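Local coordinates for tube-forming protein in Mycobacterial Envelpe, TiME (PDB 7CU9), which probably forms a tube-shaped, envelope-spanning channel in the mycobacterial outer envelope that may serve in protein secretion, at residues 26-31 / 70-75; 79-84 / 164-169. All coordinates share one frame; numbering follows the deposited sequence.

Contact 1. Residues 26-31 / 70-75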
loop_
_atom_site.group_PDB
_atom_site.type_symbol
_atom_site.label_atom_id
_atom_site.label_comp_id
_atom_site.label_asym_id
_atom_site.label_seq_id
_atom_site.Cartn_x
_atom_site.Cartn_y
_atom_site.Cartn_z
ATOM N N ILE B 26 -4.994 -10.030 1.934
ATOM C CA ILE B 26 -4.991 -10.257 3.406
ATOM C C ILE B 26 -5.751 -11.562 3.644
ATOM O O ILE B 26 -6.992 -11.514 3.689
ATOM C CB ILE B 26 -5.629 -9.066 4.152
ATOM C CG1 ILE B 26 -4.968 -7.728 3.810
ATOM C CG2 ILE B 26 -5.640 -9.314 5.652
ATOM C CD1 ILE B 26 -3.579 -7.544 4.381
ATOM N N ARG B 27 -5.036 -12.685 3.728
ATOM C CA ARG B 27 -5.646 -14.039 3.702
ATOM C C ARG B 27 -5.723 -14.626 5.113
ATOM O O ARG B 27 -6.380 -15.670 5.262
ATOM C CB ARG B 27 -4.857 -14.952 2.760
ATOM C CG ARG B 27 -4.883 -14.494 1.310
ATOM C CD ARG B 27 -4.298 -15.527 0.363
ATOM N NE ARG B 27 -3.637 -14.888 -0.768
ATOM C CZ ARG B 27 -4.240 -14.472 -1.881
ATOM N NH1 ARG B 27 -5.545 -14.629 -2.043
ATOM N NH2 ARG B 27 -3.528 -13.899 -2.837
ATOM N N TRP B 28 -5.099 -13.989 6.108
ATOM C CA TRP B 28 -5.022 -14.511 7.497
ATOM C C TRP B 28 -5.580 -13.479 8.474
ATOM O O TRP B 28 -5.266 -12.284 8.320
ATOM C CB TRP B 28 -3.585 -14.894 7.865
ATOM C CG TRP B 28 -3.467 -15.522 9.220
ATOM C CD1 TRP B 28 -3.558 -16.851 9.521
ATOM C CD2 TRP B 28 -3.256 -14.844 10.472
ATOM N NE1 TRP B 28 -3.405 -17.048 10.865
ATOM C CE2 TRP B 28 -3.216 -15.836 11.476
ATOM C CE3 TRP B 28 -3.084 -13.504 10.838
ATOM C CZ2 TRP B 28 -3.020 -15.523 12.821
ATOM C CZ3 TRP B 28 -2.887 -13.199 12.168
ATOM C CH2 TRP B 28 -2.858 -14.195 13.144
ATOM N N GLU B 29 -6.363 -13.927 9.457
ATOM C CA GLU B 29 -6.752 -13.053 10.590
ATOM C C GLU B 29 -7.024 -13.886 11.841
ATOM O O GLU B 29 -7.361 -15.083 11.729
ATOM C CB GLU B 29 -7.919 -12.146 10.197
ATOM C CG GLU B 29 -9.302 -12.713 10.424
ATOM C CD GLU B 29 -10.368 -11.642 10.238
ATOM O OE1 GLU B 29 -11.155 -11.765 9.288
ATOM O OE2 GLU B 29 -10.385 -10.668 11.036
ATOM N N SER B 30 -6.858 -13.237 12.988
ATOM C CA SER B 30 -7.128 -13.783 14.337
ATOM C C SER B 30 -7.889 -12.723 15.131
ATOM O O SER B 30 -7.331 -11.633 15.336
ATOM C CB SER B 30 -5.853 -14.178 15.021
ATOM O OG SER B 30 -6.123 -14.697 16.312
ATOM N N GLU B 31 -9.124 -13.025 15.525
ATOM C CA GLU B 31 -9.978 -12.113 16.325
ATOM C C GLU B 31 -9.652 -12.313 17.804
ATOM O O GLU B 31 -9.239 -13.427 18.176
ATOM C CB GLU B 31 -11.458 -12.385 16.052
ATOM C CG GLU B 31 -11.873 -12.100 14.621
ATOM C CD GLU B 31 -13.331 -12.395 14.315
ATOM O OE1 GLU B 31 -14.063 -12.797 15.245
ATOM O OE2 GLU B 31 -13.732 -12.220 13.151
ATOM N N THR B 70 -6.195 -9.053 14.457
ATOM C CA THR B 70 -4.926 -8.890 13.717
ATOM C C THR B 70 -5.093 -9.621 12.388
ATOM O O THR B 70 -5.626 -10.742 12.404
ATOM C CB THR B 70 -3.738 -9.432 14.513
ATOM O OG1 THR B 70 -3.811 -8.950 15.855
ATOM C CG2 THR B 70 -2.419 -9.046 13.882
ATOM N N ALA B 71 -4.701 -8.995 11.282
ATOM C CA ALA B 71 -4.809 -9.583 9.931
ATOM C C ALA B 71 -3.469 -9.403 9.217
ATOM O O ALA B 71 -2.773 -8.420 9.500
ATOM C CB ALA B 71 -5.962 -8.966 9.183
ATOM N N GLN B 72 -3.110 -10.359 8.360
ATOM C CA GLN B 72 -1.800 -10.396 7.664
ATOM C C GLN B 72 -1.996 -10.900 6.235
ATOM O O GLN B 72 -3.005 -11.574 5.965
ATOM C CB GLN B 72 -0.832 -11.364 8.346
ATOM C CG GLN B 72 -0.378 -10.944 9.728
ATOM C CD GLN B 72 0.650 -11.902 10.274
ATOM O OE1 GLN B 72 1.002 -12.908 9.647
ATOM N NE2 GLN B 72 1.141 -11.602 11.459
ATOM N N THR B 73 -1.018 -10.624 5.376
ATOM C CA THR B 73 -0.900 -11.198 4.012
ATOM C C THR B 73 -1.283 -12.684 4.056
ATOM O O THR B 73 -2.181 -13.082 3.298
ATOM C CB THR B 73 0.517 -10.975 3.475
ATOM O OG1 THR B 73 0.763 -9.567 3.493
ATOM C CG2 THR B 73 0.712 -11.524 2.080
ATOM N N ALA B 74 -0.623 -13.455 4.920
ATOM C CA ALA B 74 -0.835 -14.913 5.096
ATOM C C ALA B 74 -0.277 -15.366 6.450
ATOM O O ALA B 74 0.380 -14.563 7.115
ATOM C CB ALA B 74 -0.189 -15.662 3.952
ATOM N N ALA B 75 -0.513 -16.630 6.821
ATOM C CA ALA B 75 -0.216 -17.205 8.156
ATOM C C ALA B 75 1.198 -16.848 8.640
ATOM O O ALA B 75 1.327 -16.430 9.811
ATOM C CB ALA B 75 -0.419 -18.702 8.121
HETATM O O HOH W 1 -1.690 -14.026 0.731
HETATM O O HOH W 2 -4.862 -11.229 16.979
#
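W28 and Q72 meet where strand 28-31, at the margin of the antiparallel sheet within this chain, pairs with the end of strand 63-72. The pairing ends in a classic beta bulge: R27 and W28 both face Q72. The two strand axes run antiparallel at 173°.

W28 and Q72 are a hydrogen-bonded pair. Q72 N donates to W28 O at 2.9 Å, and W28 N returns a longer bond to Q72 O. S30 and T70 form the next such pair, with S30 N to T70 O at 2.8 Å nearly along the C=O axis. At the bulge, R27 N instead reaches T73 O at 2.9 Å. This donor stands above the carbonyl plane, 53° out of it.

W28 has the largest share of the buried surface of any residue here. Its CG is anti to the backbone N (chi1 -176°). The W28 side chain lies side by side with that of Q72, and the two point the same way. CE3 touches Q72 CG at 3.9 Å, and CZ3 comes near T70 O. At the five-membered ring, A75 CA sits over one face in a CH-pi contact, 4.0 Å from the centroid. A75 CB packs on CD1.

The sheet face with E29 and A71 is turned to helix 15-22. I26 CG2 packs on A71 CB at 3.6 Å, while the I26 side chain also touches K15, V18 and S19. E29 OE1 accepts a hydrogen bond from K15 N, and T73 OG1 accepts one from H80 N. At the S30 end, a water donates to S30 O and is hydrogen-bonded to T70 OG1, 2.7 Å from the water oxygen.

Contact 2. Residues 79-84 / 164-169; sequences THLVKQ and QAKVCQ
K166 crosses both L81 and K83 at a slant on one face of the antiparallel pair formed by strands 81-84 and 164-169. Its chain bends at chi3 (80°), which brings CE against L81 and K83. There CE touches L81 CD2 at 3.7 Å and K83 CB at 3.8 Å. K83 is extended beyond CG, and its CD lies 3.9 Å from K166 NZ. The two NZ atoms are 4.9 Å apart, but each forms a salt bridge with D51, whose negative charge would be expected to offset their repulsion. C168 lies on the same face, with its CB against L81 CB, and its SG is in a disulfide with C151.

On the reverse face, V82 CG2 meets V167 CG2 at 4.2 Å. At the end of the pair, H80 and Q169 have ring and amide planes 89° apart. Q169 OE1 lies at the edge of the imidazole, in its plane. A water links the two: it donates to Q169 OE1 and to C168 O, and lies close to H80 ND1, at 2.5 Å. Q169 NE2 donates a hydrogen bond to A64 O of the second subunit.

Four backbone bonds join L81 with C168 and K83 with K166. C168 N to L81 O is 2.8 Å.

This is a buried part of the sheet. Strand 63-72 flanks 77-89 on its far edge, and the backbone of A165 is hydrogen-bonded to that of T154 in strand 150-158. Helix 174-185 covers V82, Q84, A165 and V167, while helix 15-22 packs on V82 and Q84.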
loop_
_atom_site.group_PDB
_atom_site.type_symbol
_atom_site.label_atom_id
_atom_site.label_comp_id
_atom_site.label_asym_id
_atom_site.label_seq_id
_atom_site.Cartn_x
_atom_site.Cartn_y
_atom_site.Cartn_z
ATOM N N THR B 79 3.897 -9.185 5.524
ATOM C CA THR B 79 4.280 -8.119 4.558
ATOM C C THR B 79 3.343 -6.920 4.763
ATOM O O THR B 79 3.841 -5.777 4.891
ATOM C CB THR B 79 4.253 -8.639 3.116
ATOM O OG1 THR B 79 5.265 -9.640 2.978
ATOM C CG2 THR B 79 4.490 -7.537 2.108
ATOM N N HIS B 80 2.037 -7.178 4.777
ATOM C CA HIS B 80 1.006 -6.256 5.320
ATOM C C HIS B 80 0.514 -6.865 6.632
ATOM O O HIS B 80 0.192 -8.073 6.634
ATOM C CB HIS B 80 -0.126 -6.002 4.306
ATOM C CG HIS B 80 0.292 -5.226 3.099
ATOM N ND1 HIS B 80 0.178 -3.857 3.025
ATOM C CD2 HIS B 80 0.799 -5.624 1.908
ATOM C CE1 HIS B 80 0.603 -3.442 1.846
ATOM N NE2 HIS B 80 0.990 -4.513 1.143
ATOM N N LEU B 81 0.526 -6.086 7.717
ATOM C CA LEU B 81 -0.107 -6.465 9.002
ATOM C C LEU B 81 -1.012 -5.311 9.426
ATOM O O LEU B 81 -0.576 -4.145 9.366
ATOM C CB LEU B 81 0.936 -6.780 10.077
ATOM C CG LEU B 81 0.356 -7.215 11.424
ATOM C CD1 LEU B 81 1.263 -8.209 12.130
ATOM C CD2 LEU B 81 0.085 -6.016 12.323
ATOM N N VAL B 82 -2.237 -5.643 9.815
ATOM C CA VAL B 82 -3.273 -4.648 10.194
ATOM C C VAL B 82 -3.890 -5.102 11.513
ATOM O O VAL B 82 -4.295 -6.270 11.619
ATOM C CB VAL B 82 -4.333 -4.488 9.093
ATOM C CG1 VAL B 82 -5.435 -3.529 9.508
ATOM C CG2 VAL B 82 -3.693 -4.048 7.787
ATOM N N LYS B 83 -3.968 -4.201 12.481
ATOM C CA LYS B 83 -4.570 -4.520 13.791
ATOM C C LYS B 83 -5.647 -3.481 14.095
ATOM O O LYS B 83 -5.504 -2.308 13.710
ATOM C CB LYS B 83 -3.486 -4.599 14.867
ATOM C CG LYS B 83 -3.925 -5.219 16.185
ATOM C CD LYS B 83 -2.753 -5.473 17.083
ATOM C CE LYS B 83 -3.124 -6.072 18.416
ATOM N NZ LYS B 83 -1.917 -6.493 19.164
ATOM N N GLN B 84 -6.700 -3.933 14.760
ATOM C CA GLN B 84 -7.842 -3.094 15.188
ATOM C C GLN B 84 -8.187 -3.430 16.635
ATOM O O GLN B 84 -8.100 -4.614 17.009
ATOM C CB GLN B 84 -9.058 -3.390 14.323
ATOM C CG GLN B 84 -8.872 -3.046 12.861
ATOM C CD GLN B 84 -10.025 -3.607 12.074
ATOM O OE1 GLN B 84 -11.141 -3.096 12.119
ATOM N NE2 GLN B 84 -9.772 -4.708 11.386
ATOM N N GLN B 164 -8.699 1.984 18.056
ATOM C CA GLN B 164 -7.294 2.058 17.615
ATOM C C GLN B 164 -7.167 1.221 16.353
ATOM O O GLN B 164 -7.824 0.173 16.249
ATOM C CB GLN B 164 -6.354 1.566 18.711
ATOM C CG GLN B 164 -6.381 2.420 19.968
ATOM C CD GLN B 164 -5.301 1.961 20.913
ATOM O OE1 GLN B 164 -5.341 0.842 21.419
ATOM N NE2 GLN B 164 -4.303 2.806 21.125
ATOM N N ALA B 165 -6.341 1.684 15.428
ATOM C CA ALA B 165 -5.984 0.915 14.224
ATOM C C ALA B 165 -4.505 1.124 13.937
ATOM O O ALA B 165 -3.961 2.190 14.263
ATOM C CB ALA B 165 -6.849 1.318 13.064
ATOM N N LYS B 166 -3.891 0.100 13.359
ATOM C CA LYS B 166 -2.450 0.061 13.046
ATOM C C LYS B 166 -2.308 -0.616 11.687
ATOM O O LYS B 166 -2.873 -1.707 11.514
ATOM C CB LYS B 166 -1.716 -0.692 14.155
ATOM C CG LYS B 166 -0.234 -0.941 13.928
ATOM C CD LYS B 166 0.378 -1.796 15.011
ATOM C CE LYS B 166 0.095 -3.273 14.822
ATOM N NZ LYS B 166 0.734 -4.098 15.871
ATOM N N VAL B 167 -1.610 0.031 10.759
ATOM C CA VAL B 167 -1.269 -0.556 9.434
ATOM C C VAL B 167 0.252 -0.569 9.317
ATOM O O VAL B 167 0.853 0.514 9.381
ATOM C CB VAL B 167 -1.936 0.204 8.278
ATOM C CG1 VAL B 167 -1.436 -0.303 6.935
ATOM C CG2 VAL B 167 -3.455 0.113 8.356
ATOM N N CYS B 168 0.823 -1.769 9.186
ATOM C CA CYS B 168 2.281 -2.016 9.104
ATOM C C CYS B 168 2.613 -2.473 7.684
ATOM O O CYS B 168 1.910 -3.352 7.154
ATOM C CB CYS B 168 2.728 -3.084 10.088
ATOM S SG CYS B 168 2.439 -2.665 11.828
ATOM N N GLN B 169 3.644 -1.884 7.093
ATOM C CA GLN B 169 4.053 -2.157 5.698
ATOM C C GLN B 169 5.291 -1.327 5.387
ATOM O O GLN B 169 5.601 -0.393 6.137
ATOM C CB GLN B 169 2.939 -1.800 4.711
ATOM C CG GLN B 169 2.330 -0.421 4.934
ATOM C CD GLN B 169 1.390 -0.025 3.821
ATOM O OE1 GLN B 169 0.224 -0.406 3.801
ATOM N NE2 GLN B 169 1.896 0.752 2.878
HETATM O O HOH W 3 -0.484 -2.664 5.141
#

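Contacts 1 and 2 lie in one antiparallel sheet, with centres 10 Å apart. Together they join four neighbouring strands of the sheet, in the order 28-32, 63-72, 77-89, 161-169. Along the chain, contact 1 closes before contact 2 opens. Strands 63-72 and 77-89 follow each other in sequence and pair side by side, so the two contacts touch directly: A71 N lies 2.8 Å from V82 O, a probable hydrogen bond. Contact 1 is at the surface, and contact 2 is buried nearer the centre of the chain. Helix 15-22 packs against both. Within the PknH-like extracellular domain, the sheet thus connects an outermost strand of the chain to its buried middle.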